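Local coordinates for putative rubredoxin reductase (Rhodopseudomonas palustris, PDB 3FG2), which probably transfers electrons from NADH through its bound FAD to a ferredoxin that serves the cytochrome CYP199A2, at residues N1-A7 against I97-V103; R28-D34 against I72-R78; T183-Y189 against R350-C356. The contacts are given in a common frame with arbitrary orientation. Numbering follows the deposited sequence.

Interaction 1 of 3, residues N1-A7 against I97-V103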
loop_
_atom_site.group_PDB
_atom_site.type_symbol
_atom_site.label_atom_id
_atom_site.label_comp_id
_atom_site.label_asym_id
_atom_site.label_seq_id
_atom_site.Cartn_x
_atom_site.Cartn_y
_atom_site.Cartn_z
ATOM N N ASN A 1 -9.092 -14.126 29.247
ATOM C CA ASN A 1 -7.934 -14.850 28.647
ATOM C C ASN A 1 -6.714 -13.930 28.540
ATOM O O ASN A 1 -6.824 -12.712 28.687
ATOM C CB ASN A 1 -8.309 -15.381 27.262
ATOM C CG ASN A 1 -7.328 -16.417 26.750
ATOM O OD1 ASN A 1 -7.420 -16.865 25.608
ATOM N ND2 ASN A 1 -6.384 -16.810 27.600
ATOM N N ASP A 2 -5.554 -14.518 28.271
ATOM C CA ASP A 2 -4.311 -13.758 28.171
ATOM C C ASP A 2 -3.771 -13.677 26.743
ATOM O O ASP A 2 -2.988 -12.782 26.406
ATOM C CB ASP A 2 -3.256 -14.407 29.068
ATOM C CG ASP A 2 -2.015 -13.563 29.205
ATOM O OD1 ASP A 2 -0.977 -14.108 29.632
ATOM O OD2 ASP A 2 -2.083 -12.354 28.895
ATOM N N THR A 3 -4.194 -14.622 25.912
ATOM C CA THR A 3 -3.754 -14.702 24.527
ATOM C C THR A 3 -4.164 -13.523 23.642
ATOM O O THR A 3 -5.260 -12.972 23.772
ATOM C CB THR A 3 -4.272 -16.004 23.880
ATOM O OG1 THR A 3 -3.771 -17.130 24.615
ATOM C CG2 THR A 3 -3.818 -16.108 22.429
ATOM N N VAL A 4 -3.255 -13.141 22.748
ATOM C CA VAL A 4 -3.493 -12.061 21.796
ATOM C C VAL A 4 -3.560 -12.709 20.424
ATOM O O VAL A 4 -2.586 -13.307 19.957
ATOM C CB VAL A 4 -2.351 -11.022 21.787
ATOM C CG1 VAL A 4 -2.553 -10.049 20.630
ATOM C CG2 VAL A 4 -2.319 -10.267 23.102
ATOM N N LEU A 5 -4.716 -12.598 19.784
ATOM C CA LEU A 5 -4.907 -13.192 18.471
ATOM C C LEU A 5 -4.777 -12.153 17.366
ATOM O O LEU A 5 -5.462 -11.129 17.384
ATOM C CB LEU A 5 -6.286 -13.855 18.406
ATOM C CG LEU A 5 -6.336 -15.379 18.267
ATOM C CD1 LEU A 5 -5.299 -16.030 19.170
ATOM C CD2 LEU A 5 -7.741 -15.863 18.604
ATOM N N ILE A 6 -3.890 -12.422 16.410
ATOM C CA ILE A 6 -3.682 -11.514 15.289
ATOM C C ILE A 6 -4.238 -12.147 14.024
ATOM O O ILE A 6 -3.795 -13.227 13.615
ATOM C CB ILE A 6 -2.199 -11.230 15.049
ATOM C CG1 ILE A 6 -1.525 -10.808 16.353
ATOM C CG2 ILE A 6 -2.057 -10.139 14.001
ATOM C CD1 ILE A 6 -0.016 -10.776 16.262
ATOM N N ALA A 7 -5.208 -11.467 13.415
ATOM C CA ALA A 7 -5.855 -11.931 12.185
ATOM C C ALA A 7 -5.255 -11.212 10.989
ATOM O O ALA A 7 -5.570 -10.051 10.736
ATOM C CB ALA A 7 -7.343 -11.655 12.251
ATOM N N ILE A 97 -10.839 -20.311 18.745
ATOM C CA ILE A 97 -9.884 -19.939 19.777
ATOM C C ILE A 97 -10.379 -18.789 20.637
ATOM O O ILE A 97 -11.048 -17.882 20.145
ATOM C CB ILE A 97 -8.534 -19.538 19.146
ATOM C CG1 ILE A 97 -8.014 -20.682 18.277
ATOM C CG2 ILE A 97 -7.526 -19.197 20.235
ATOM C CD1 ILE A 97 -6.715 -20.373 17.580
ATOM N N GLU A 98 -10.061 -18.843 21.929
ATOM C CA GLU A 98 -10.444 -17.777 22.847
ATOM C C GLU A 98 -9.319 -16.758 22.790
ATOM O O GLU A 98 -8.161 -17.113 22.556
ATOM C CB GLU A 98 -10.559 -18.282 24.283
ATOM C CG GLU A 98 -11.623 -19.325 24.526
ATOM C CD GLU A 98 -11.741 -19.669 25.999
ATOM O OE1 GLU A 98 -12.176 -18.796 26.783
ATOM O OE2 GLU A 98 -11.385 -20.806 26.374
ATOM N N TYR A 99 -9.651 -15.494 23.009
ATOM C CA TYR A 99 -8.635 -14.463 22.973
ATOM C C TYR A 99 -8.817 -13.463 24.100
ATOM O O TYR A 99 -9.934 -13.252 24.584
ATOM C CB TYR A 99 -8.662 -13.741 21.614
ATOM C CG TYR A 99 -9.952 -12.998 21.306
ATOM C CD1 TYR A 99 -10.267 -11.804 21.954
ATOM C CD2 TYR A 99 -10.869 -13.507 20.388
ATOM C CE1 TYR A 99 -11.459 -11.140 21.702
ATOM C CE2 TYR A 99 -12.065 -12.849 20.129
ATOM C CZ TYR A 99 -12.353 -11.670 20.792
ATOM O OH TYR A 99 -13.545 -11.031 20.561
ATOM N N GLY A 100 -7.704 -12.873 24.529
ATOM C CA GLY A 100 -7.752 -11.857 25.562
ATOM C C GLY A 100 -7.994 -10.568 24.800
ATOM O O GLY A 100 -8.888 -9.781 25.125
ATOM N N HIS A 101 -7.182 -10.364 23.766
ATOM C CA HIS A 101 -7.303 -9.199 22.903
ATOM C C HIS A 101 -7.130 -9.657 21.457
ATOM O O HIS A 101 -6.247 -10.467 21.147
ATOM C CB HIS A 101 -6.253 -8.140 23.256
ATOM C CG HIS A 101 -6.600 -6.769 22.760
ATOM N ND1 HIS A 101 -6.459 -6.395 21.441
ATOM C CD2 HIS A 101 -7.151 -5.706 23.393
ATOM C CE1 HIS A 101 -6.911 -5.164 21.282
ATOM N NE2 HIS A 101 -7.338 -4.724 22.450
ATOM N N LEU A 102 -7.994 -9.147 20.585
ATOM C CA LEU A 102 -7.976 -9.490 19.164
ATOM C C LEU A 102 -7.458 -8.335 18.308
ATOM O O LEU A 102 -7.952 -7.208 18.402
ATOM C CB LEU A 102 -9.389 -9.874 18.700
ATOM C CG LEU A 102 -9.601 -10.110 17.201
ATOM C CD1 LEU A 102 -8.678 -11.215 16.720
ATOM C CD2 LEU A 102 -11.062 -10.474 16.935
ATOM N N VAL A 103 -6.463 -8.622 17.477
ATOM C CA VAL A 103 -5.887 -7.614 16.593
ATOM C C VAL A 103 -6.246 -7.922 15.136
ATOM O O VAL A 103 -5.871 -8.966 14.598
ATOM C CB VAL A 103 -4.343 -7.560 16.732
ATOM C CG1 VAL A 103 -3.747 -6.669 15.655
ATOM C CG2 VAL A 103 -3.962 -7.033 18.107
#

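Interaction 2 of 3, residues R28-D34 against I72-R78. With FAD (flavin-adenine dinucleotide), chain B.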
loop_
_atom_site.group_PDB
_atom_site.type_symbol
_atom_site.label_atom_id
_atom_site.label_comp_id
_atom_site.label_asym_id
_atom_site.label_seq_id
_atom_site.Cartn_x
_atom_site.Cartn_y
_atom_site.Cartn_z
ATOM N N ARG A 28 0.132 -15.331 25.361
ATOM C CA ARG A 28 0.286 -16.131 24.147
ATOM C C ARG A 28 0.028 -15.253 22.925
ATOM O O ARG A 28 -0.761 -14.310 22.988
ATOM C CB ARG A 28 -0.720 -17.285 24.171
ATOM C CG ARG A 28 -0.726 -18.175 22.943
ATOM C CD ARG A 28 -1.990 -19.031 22.926
ATOM N NE ARG A 28 -2.002 -20.003 21.835
ATOM C CZ ARG A 28 -3.066 -20.725 21.492
ATOM N NH1 ARG A 28 -4.210 -20.585 22.150
ATOM N NH2 ARG A 28 -2.987 -21.594 20.495
ATOM N N ILE A 29 0.691 -15.565 21.817
ATOM C CA ILE A 29 0.521 -14.794 20.585
ATOM C C ILE A 29 0.323 -15.698 19.373
ATOM O O ILE A 29 1.253 -16.378 18.930
ATOM C CB ILE A 29 1.738 -13.881 20.315
ATOM C CG1 ILE A 29 1.936 -12.915 21.487
ATOM C CG2 ILE A 29 1.529 -13.112 19.011
ATOM C CD1 ILE A 29 3.139 -12.000 21.342
ATOM N N ALA A 30 -0.894 -15.688 18.837
ATOM C CA ALA A 30 -1.233 -16.505 17.675
ATOM C C ALA A 30 -1.416 -15.626 16.442
ATOM O O ALA A 30 -2.212 -14.686 16.448
ATOM C CB ALA A 30 -2.509 -17.299 17.952
ATOM N N LEU A 31 -0.680 -15.944 15.385
ATOM C CA LEU A 31 -0.737 -15.174 14.149
ATOM C C LEU A 31 -1.443 -15.968 13.052
ATOM O O LEU A 31 -0.851 -16.858 12.452
ATOM C CB LEU A 31 0.686 -14.838 13.687
ATOM C CG LEU A 31 1.010 -13.456 13.112
ATOM C CD1 LEU A 31 2.290 -13.563 12.282
ATOM C CD2 LEU A 31 -0.135 -12.947 12.249
ATOM N N ILE A 32 -2.701 -15.640 12.786
ATOM C CA ILE A 32 -3.473 -16.336 11.755
ATOM C C ILE A 32 -3.053 -15.878 10.358
ATOM O O ILE A 32 -3.246 -14.719 9.989
ATOM C CB ILE A 32 -4.971 -16.073 11.949
ATOM C CG1 ILE A 32 -5.360 -16.476 13.371
ATOM C CG2 ILE A 32 -5.783 -16.848 10.911
ATOM C CD1 ILE A 32 -6.641 -15.848 13.863
ATOM N N ASN A 33 -2.485 -16.800 9.586
ATOM C CA ASN A 33 -2.004 -16.495 8.242
ATOM C C ASN A 33 -2.756 -17.291 7.174
ATOM O O ASN A 33 -2.553 -18.500 7.045
ATOM C CB ASN A 33 -0.501 -16.795 8.186
ATOM C CG ASN A 33 0.108 -16.478 6.844
ATOM O OD1 ASN A 33 -0.360 -15.586 6.131
ATOM N ND2 ASN A 33 1.180 -17.196 6.493
ATOM N N ASP A 34 -3.608 -16.614 6.400
ATOM C CA ASP A 34 -4.399 -17.289 5.367
ATOM C C ASP A 34 -3.736 -17.451 4.000
ATOM O O ASP A 34 -4.420 -17.698 3.005
ATOM C CB ASP A 34 -5.751 -16.592 5.176
ATOM C CG ASP A 34 -5.630 -15.286 4.421
ATOM O OD1 ASP A 34 -6.675 -14.660 4.137
ATOM O OD2 ASP A 34 -4.489 -14.884 4.111
ATOM N N ILE A 72 5.858 -17.086 18.807
ATOM C CA ILE A 72 4.752 -16.535 18.031
ATOM C C ILE A 72 4.147 -17.692 17.257
ATOM O O ILE A 72 4.742 -18.200 16.309
ATOM C CB ILE A 72 5.219 -15.443 17.040
ATOM C CG1 ILE A 72 5.745 -14.234 17.815
ATOM C CG2 ILE A 72 4.064 -15.029 16.139
ATOM C CD1 ILE A 72 6.224 -13.088 16.945
ATOM N N GLU A 73 2.960 -18.105 17.676
ATOM C CA GLU A 73 2.272 -19.224 17.052
ATOM C C GLU A 73 1.748 -18.874 15.661
ATOM O O GLU A 73 0.774 -18.126 15.525
ATOM C CB GLU A 73 1.115 -19.673 17.950
ATOM C CG GLU A 73 0.743 -21.132 17.801
ATOM C CD GLU A 73 -0.435 -21.506 18.668
ATOM O OE1 GLU A 73 -0.397 -21.202 19.882
ATOM O OE2 GLU A 73 -1.394 -22.106 18.134
ATOM N N LEU A 74 2.392 -19.425 14.635
ATOM C CA LEU A 74 1.997 -19.171 13.253
ATOM C C LEU A 74 0.979 -20.197 12.775
ATOM O O LEU A 74 1.345 -21.315 12.412
ATOM C CB LEU A 74 3.218 -19.210 12.341
ATOM C CG LEU A 74 2.964 -18.634 10.952
ATOM C CD1 LEU A 74 2.587 -17.169 11.087
ATOM C CD2 LEU A 74 4.206 -18.798 10.085
ATOM N N ILE A 75 -0.293 -19.810 12.758
ATOM C CA ILE A 75 -1.367 -20.709 12.345
ATOM C C ILE A 75 -1.782 -20.548 10.885
ATOM O O ILE A 75 -2.299 -19.501 10.484
ATOM C CB ILE A 75 -2.626 -20.499 13.208
ATOM C CG1 ILE A 75 -2.280 -20.642 14.689
ATOM C CG2 ILE A 75 -3.698 -21.505 12.809
ATOM C CD1 ILE A 75 -3.440 -20.345 15.604
ATOM N N SER A 76 -1.578 -21.598 10.098
ATOM C CA SER A 76 -1.945 -21.573 8.690
ATOM C C SER A 76 -3.454 -21.768 8.531
ATOM O O SER A 76 -3.915 -22.869 8.234
ATOM C CB SER A 76 -1.197 -22.672 7.936
ATOM O OG SER A 76 -1.448 -22.594 6.545
ATOM N N ASP A 77 -4.216 -20.694 8.736
ATOM C CA ASP A 77 -5.670 -20.748 8.617
ATOM C C ASP A 77 -6.245 -19.380 8.250
ATOM O O ASP A 77 -5.514 -18.488 7.820
ATOM C CB ASP A 77 -6.289 -21.224 9.931
ATOM C CG ASP A 77 -7.510 -22.096 9.715
ATOM O OD1 ASP A 77 -7.335 -23.240 9.247
ATOM O OD2 ASP A 77 -8.639 -21.641 10.001
ATOM N N ARG A 78 -7.554 -19.217 8.431
ATOM C CA ARG A 78 -8.231 -17.960 8.120
ATOM C C ARG A 78 -9.419 -17.727 9.059
ATOM O O ARG A 78 -10.180 -18.654 9.328
ATOM C CB ARG A 78 -8.732 -17.997 6.672
ATOM C CG ARG A 78 -9.600 -16.822 6.270
ATOM C CD ARG A 78 -10.279 -17.073 4.926
ATOM N NE ARG A 78 -11.136 -15.957 4.518
ATOM C CZ ARG A 78 -10.686 -14.790 4.062
ATOM N NH1 ARG A 78 -9.380 -14.576 3.944
ATOM N NH2 ARG A 78 -11.544 -13.831 3.733
HETATM P PA FAD B . -1.248 -6.750 4.078
HETATM O O1A FAD B . -2.077 -6.754 2.844
HETATM O O2A FAD B . 0.104 -6.779 4.014
HETATM O O5B FAD B . -1.616 -8.132 4.642
HETATM C C5B FAD B . -2.980 -8.574 4.935
HETATM C C4B FAD B . -2.842 -10.093 5.178
HETATM O O4B FAD B . -4.052 -10.525 5.908
HETATM C C3B FAD B . -2.786 -10.968 3.913
HETATM O O3B FAD B . -1.790 -11.941 3.874
HETATM C C2B FAD B . -4.206 -11.448 3.807
HETATM O O2B FAD B . -4.357 -12.573 2.997
HETATM C C1B FAD B . -4.506 -11.750 5.245
HETATM N N9A FAD B . -5.915 -11.835 5.637
HETATM C C8A FAD B . -6.955 -11.081 5.157
HETATM N N7A FAD B . -8.122 -11.400 5.704
HETATM C C5A FAD B . -7.840 -12.405 6.582
HETATM C C6A FAD B . -8.703 -13.190 7.494
HETATM N N6A FAD B . -10.000 -13.026 7.612
HETATM N N1A FAD B . -8.039 -14.141 8.242
HETATM C C2A FAD B . -6.683 -14.347 8.151
HETATM N N3A FAD B . -5.826 -13.676 7.345
HETATM C C4A FAD B . -6.452 -12.711 6.577
HETATM N N1 FAD B . 3.802 0.549 0.555
HETATM C C2 FAD B . 4.863 1.349 0.668
HETATM O O2 FAD B . 4.967 2.119 1.575
HETATM N N3 FAD B . 5.935 1.328 -0.283
HETATM C C4 FAD B . 5.923 0.468 -1.368
HETATM O O4 FAD B . 6.855 0.475 -2.152
HETATM C C4X FAD B . 4.768 -0.415 -1.500
HETATM N N5 FAD B . 4.704 -1.285 -2.537
HETATM C C5X FAD B . 3.601 -2.115 -2.629
HETATM C C6 FAD B . 3.558 -3.032 -3.717
HETATM C C7 FAD B . 2.503 -3.905 -3.889
HETATM C C7M FAD B . 2.506 -4.862 -5.064
HETATM C C8 FAD B . 1.389 -3.897 -2.933
HETATM C C8M FAD B . 0.202 -4.827 -3.056
HETATM C C9 FAD B . 1.419 -2.990 -1.853
HETATM C C9A FAD B . 2.512 -2.104 -1.691
HETATM N N10 FAD B . 2.616 -1.153 -0.592
HETATM C C10 FAD B . 3.702 -0.331 -0.482
HETATM C "C1'" FAD B . 1.505 -1.130 0.392
HETATM C "C2'" FAD B . 1.814 -2.091 1.581
HETATM O "O2'" FAD B . 2.071 -3.374 1.055
HETATM C "C3'" FAD B . 0.609 -2.096 2.499
HETATM O "O3'" FAD B . 0.403 -0.790 3.024
HETATM C "C4'" FAD B . 0.836 -3.072 3.641
HETATM O "O4'" FAD B . 1.055 -4.412 3.128
HETATM C "C5'" FAD B . -0.384 -3.060 4.531
HETATM O "O5'" FAD B . -0.129 -4.115 5.677
HETATM P P FAD B . -1.287 -4.902 6.224
HETATM O O1P FAD B . -0.595 -5.764 7.318
HETATM O O2P FAD B . -2.351 -4.121 6.673
HETATM O O3P FAD B . -1.842 -5.777 5.188
#

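Interaction 3 of 3, residues T183-Y189 against R350-C356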
loop_
_atom_site.group_PDB
_atom_site.type_symbol
_atom_site.label_atom_id
_atom_site.label_comp_id
_atom_site.label_asym_id
_atom_site.label_seq_id
_atom_site.Cartn_x
_atom_site.Cartn_y
_atom_site.Cartn_z
ATOM N N THR A 183 0.887 15.370 -6.659
ATOM C CA THR A 183 0.490 16.621 -7.310
ATOM C C THR A 183 0.903 16.584 -8.796
ATOM O O THR A 183 1.772 15.803 -9.190
ATOM C CB THR A 183 1.107 17.861 -6.594
ATOM O OG1 THR A 183 2.541 17.779 -6.601
ATOM C CG2 THR A 183 0.614 17.933 -5.154
ATOM N N PRO A 184 0.290 17.434 -9.635
ATOM C CA PRO A 184 0.570 17.501 -11.076
ATOM C C PRO A 184 2.029 17.478 -11.543
ATOM O O PRO A 184 2.340 16.835 -12.546
ATOM C CB PRO A 184 -0.154 18.776 -11.508
ATOM C CG PRO A 184 -1.329 18.813 -10.576
ATOM C CD PRO A 184 -0.674 18.478 -9.250
ATOM N N GLU A 185 2.920 18.171 -10.839
ATOM C CA GLU A 185 4.322 18.192 -11.251
ATOM C C GLU A 185 4.946 16.797 -11.219
ATOM O O GLU A 185 5.836 16.493 -12.014
ATOM C CB GLU A 185 5.142 19.146 -10.376
ATOM C CG GLU A 185 4.567 20.551 -10.242
ATOM C CD GLU A 185 3.301 20.597 -9.364
ATOM O OE1 GLU A 185 3.203 19.809 -8.388
ATOM O OE2 GLU A 185 2.411 21.437 -9.644
ATOM N N ILE A 186 4.489 15.950 -10.304
ATOM C CA ILE A 186 5.013 14.591 -10.226
ATOM C C ILE A 186 4.434 13.742 -11.357
ATOM O O ILE A 186 5.162 12.992 -12.015
ATOM C CB ILE A 186 4.688 13.932 -8.862
ATOM C CG1 ILE A 186 5.329 14.745 -7.728
ATOM C CG2 ILE A 186 5.205 12.503 -8.829
ATOM C CD1 ILE A 186 6.834 14.935 -7.870
ATOM N N SER A 187 3.131 13.871 -11.596
ATOM C CA SER A 187 2.489 13.118 -12.669
ATOM C C SER A 187 3.163 13.442 -13.991
ATOM O O SER A 187 3.526 12.550 -14.756
ATOM C CB SER A 187 1.009 13.473 -12.774
ATOM O OG SER A 187 0.344 13.235 -11.552
ATOM N N SER A 188 3.328 14.733 -14.253
ATOM C CA SER A 188 3.957 15.195 -15.482
ATOM C C SER A 188 5.325 14.538 -15.694
ATOM O O SER A 188 5.585 13.967 -16.754
ATOM C CB SER A 188 4.101 16.718 -15.442
ATOM O OG SER A 188 4.734 17.206 -16.611
ATOM N N TYR A 189 6.190 14.616 -14.686
ATOM C CA TYR A 189 7.528 14.029 -14.779
ATOM C C TYR A 189 7.470 12.553 -15.166
ATOM O O TYR A 189 8.153 12.107 -16.090
ATOM C CB TYR A 189 8.278 14.152 -13.442
ATOM C CG TYR A 189 9.610 13.423 -13.435
ATOM C CD1 TYR A 189 10.724 13.950 -14.102
ATOM C CD2 TYR A 189 9.742 12.178 -12.819
ATOM C CE1 TYR A 189 11.937 13.252 -14.162
ATOM C CE2 TYR A 189 10.954 11.464 -12.870
ATOM C CZ TYR A 189 12.045 12.010 -13.545
ATOM O OH TYR A 189 13.236 11.312 -13.601
ATOM N N ARG A 350 16.546 15.352 -13.589
ATOM C CA ARG A 350 15.946 14.156 -13.000
ATOM C C ARG A 350 16.209 14.007 -11.504
ATOM O O ARG A 350 16.341 12.898 -10.992
ATOM C CB ARG A 350 16.436 12.898 -13.711
ATOM C CG ARG A 350 16.044 12.801 -15.168
ATOM C CD ARG A 350 16.290 11.392 -15.660
ATOM N NE ARG A 350 16.653 11.357 -17.072
ATOM C CZ ARG A 350 17.764 11.892 -17.576
ATOM N NH1 ARG A 350 18.632 12.512 -16.785
ATOM N NH2 ARG A 350 18.013 11.797 -18.877
ATOM N N SER A 351 16.308 15.135 -10.815
ATOM C CA SER A 351 16.505 15.139 -9.376
ATOM C C SER A 351 15.917 16.442 -8.880
ATOM O O SER A 351 16.483 17.516 -9.095
ATOM C CB SER A 351 17.980 15.070 -9.003
ATOM O OG SER A 351 18.116 15.089 -7.593
ATOM N N PHE A 352 14.769 16.346 -8.223
ATOM C CA PHE A 352 14.100 17.532 -7.727
ATOM C C PHE A 352 13.027 17.110 -6.742
ATOM O O PHE A 352 12.744 15.918 -6.580
ATOM C CB PHE A 352 13.444 18.270 -8.896
ATOM C CG PHE A 352 12.253 17.551 -9.461
ATOM C CD1 PHE A 352 10.984 17.750 -8.926
ATOM C CD2 PHE A 352 12.409 16.620 -10.482
ATOM C CE1 PHE A 352 9.893 17.035 -9.394
ATOM C CE2 PHE A 352 11.321 15.894 -10.962
ATOM C CZ PHE A 352 10.061 16.100 -10.418
ATOM N N SER A 353 12.418 18.098 -6.103
ATOM C CA SER A 353 11.359 17.842 -5.145
ATOM C C SER A 353 10.245 18.870 -5.319
ATOM O O SER A 353 10.479 20.008 -5.744
ATOM C CB SER A 353 11.901 17.911 -3.709
ATOM O OG SER A 353 12.873 16.906 -3.471
ATOM N N ALA A 354 9.027 18.456 -5.011
ATOM C CA ALA A 354 7.899 19.358 -5.091
ATOM C C ALA A 354 7.505 19.646 -3.647
ATOM O O ALA A 354 7.016 18.759 -2.935
ATOM C CB ALA A 354 6.749 18.704 -5.836
ATOM N N PHE A 355 7.755 20.875 -3.199
ATOM C CA PHE A 355 7.391 21.255 -1.844
ATOM C C PHE A 355 5.949 21.722 -1.914
ATOM O O PHE A 355 5.634 22.738 -2.529
ATOM C CB PHE A 355 8.312 22.367 -1.323
ATOM C CG PHE A 355 9.651 21.872 -0.860
ATOM C CD1 PHE A 355 10.459 21.115 -1.704
ATOM C CD2 PHE A 355 10.106 22.162 0.422
ATOM C CE1 PHE A 355 11.699 20.654 -1.280
ATOM C CE2 PHE A 355 11.349 21.704 0.860
ATOM C CZ PHE A 355 12.146 20.947 0.003
ATOM N N CYS A 356 5.063 20.961 -1.291
ATOM C CA CYS A 356 3.652 21.288 -1.326
ATOM C C CYS A 356 3.210 22.048 -0.096
ATOM O O CYS A 356 3.498 21.645 1.039
ATOM C CB CYS A 356 2.843 20.004 -1.460
ATOM S SG CYS A 356 3.489 18.933 -2.742
#

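Interaction 1 of 3, residues N1-A7 against I97-V103
Strands 4-7 and 101-103 are parallel neighbours in the Rossmann-type sheet of the FAD-binding domain, their axes 4.7 Å apart. The ladder runs from L5 N to H101 O (3.0 Å), V103 N to L5 O (2.7 Å) and A7 N to V103 O (2.8 Å). The beta-branched V4, I6 and V103 suit extended backbone and share one face: V4 and V103 both take the t rotamer, with V4 CG1 4.2 Å from V103 CG2, while V103 CG1 meets I6 CG2 at 4.2 Å. On the other face L5, the residue most covered here, has a chi1 of -114°, between wells; its CD2 lies 3.7 Å from I97 CG2 and 3.8 Å from Y99 CB, and its CB 3.9 Å from L102 CD1. Y99, in the p rotamer, leads its ring away from strand 4-7, toward I82 and I270. G100 fits the turn before the strand because a CB there would clash with N1 O; at this end T3 O accepts from both G100 N (2.6 Å) and H101 N (3.2 Å).

Interaction 2 of 3, residues R28-D34 against I72-R78
The adenosine end of the FAD pocket is built where strands 29-32 and 72-75 run out, and D34, I32 and R78 all line it. D34 OD2 accepts a hydrogen bond from the ribose hydroxyl O2B of FAD at 2.6 Å, while D34 OD1 forms a salt bridge with R78 NH1 at 2.7 Å. One carboxylate thus holds the ribose and fixes the arginine, whose guanidinium lies with one face over C6A of the adenine; the long aliphatic part of R78 also borders the base, its CG 3.7 Å from FAD N1A. I32 adds an apolar surface, CG2 being 3.8 Å from FAD C2A. An acid at the end of the second strand of a Rossmann-type fold is the classic ribose ligand, and here that strand is joined to 72-75 in a beta-alpha-beta unit through helix 64-69. The two strands are parallel, their bonds alternating along the ladder: E73 N to I29 O (2.7 Å), L31 N to E73 O (2.6 Å), I75 N to L31 O (3.0 Å) and N33 N to I75 O (2.9 Å). Apart from E73, the strand side chains are aliphatic on both faces. L31 CD1 meets L74 CD1 at 3.8 Å on the side packed by helix 11-22, which I29 and I72 touch; on the other, the small A30 accommodates I75 CD1, 4.0 Å from its CB. At the start of the strands, R28 can span the ladder because its side chain is fully extended: its NE and NH2 donate to E73 OE1 at 2.8 and 2.7 Å.

Interaction 3 of 3, residues T183-Y189 against R350-C356
This buried helix-on-sheet contact joins the pyridine nucleotide-disulphide oxidoreductase part of the chain to the C-terminal reductase region. The first turns of helix 184-196 run roughly antiparallel along strand 351-358, which belongs to a five-stranded antiparallel sheet; the segment axes are 9.2 Å apart, with 153° between their directions. Side chains alone make the contact. Small A354 lets the helix come close, its CB 4.3 Å from I186 CD1, and I186 CD1 in turn lies 4.0 Å from F352 CE1. At the start of the helix T183 sets its CG2 3.9 Å from C356 SG, while its hydroxyl is hydrogen-bonded to E366 on neighbouring strand 361-368. Tyrosine suits the buried place of Y189 because its ring packs on F352 while its hydroxyl finds a hydrogen-bonding partner in D327; the aliphatic part of R350 borders the ring edge, CG 3.5 Å from Y189 OH. F352 completes a T-shaped stack with Y189, centroids 5.4 Å apart and planes at 72°, F352 CE2 standing 3.7 Å from Y189 CD1.

From the N terminus, the chain lays down strand 4-7, then 29-32 and 72-75, before returning to 101-104. Interaction 1 therefore closes the long loop between residues 7 and 97, and interaction 2 closes a shorter one nested within it. The two touch, because strands 4-7 and 29-32 are neighbours: V4 N lies 2.8 Å from R28 O, and I6 O lies 2.8 Å from I32 N. Together they give the sheet order 72-75, 29-32, 4-7, 101-104. Interaction 3 opens only later, in series, and closes a 160-residue loop that brings helix 184-196 onto the C-terminal sheet. Its centre lies about 45 Å and 42 Å from those of interactions 1 and 2, across the chain's centre.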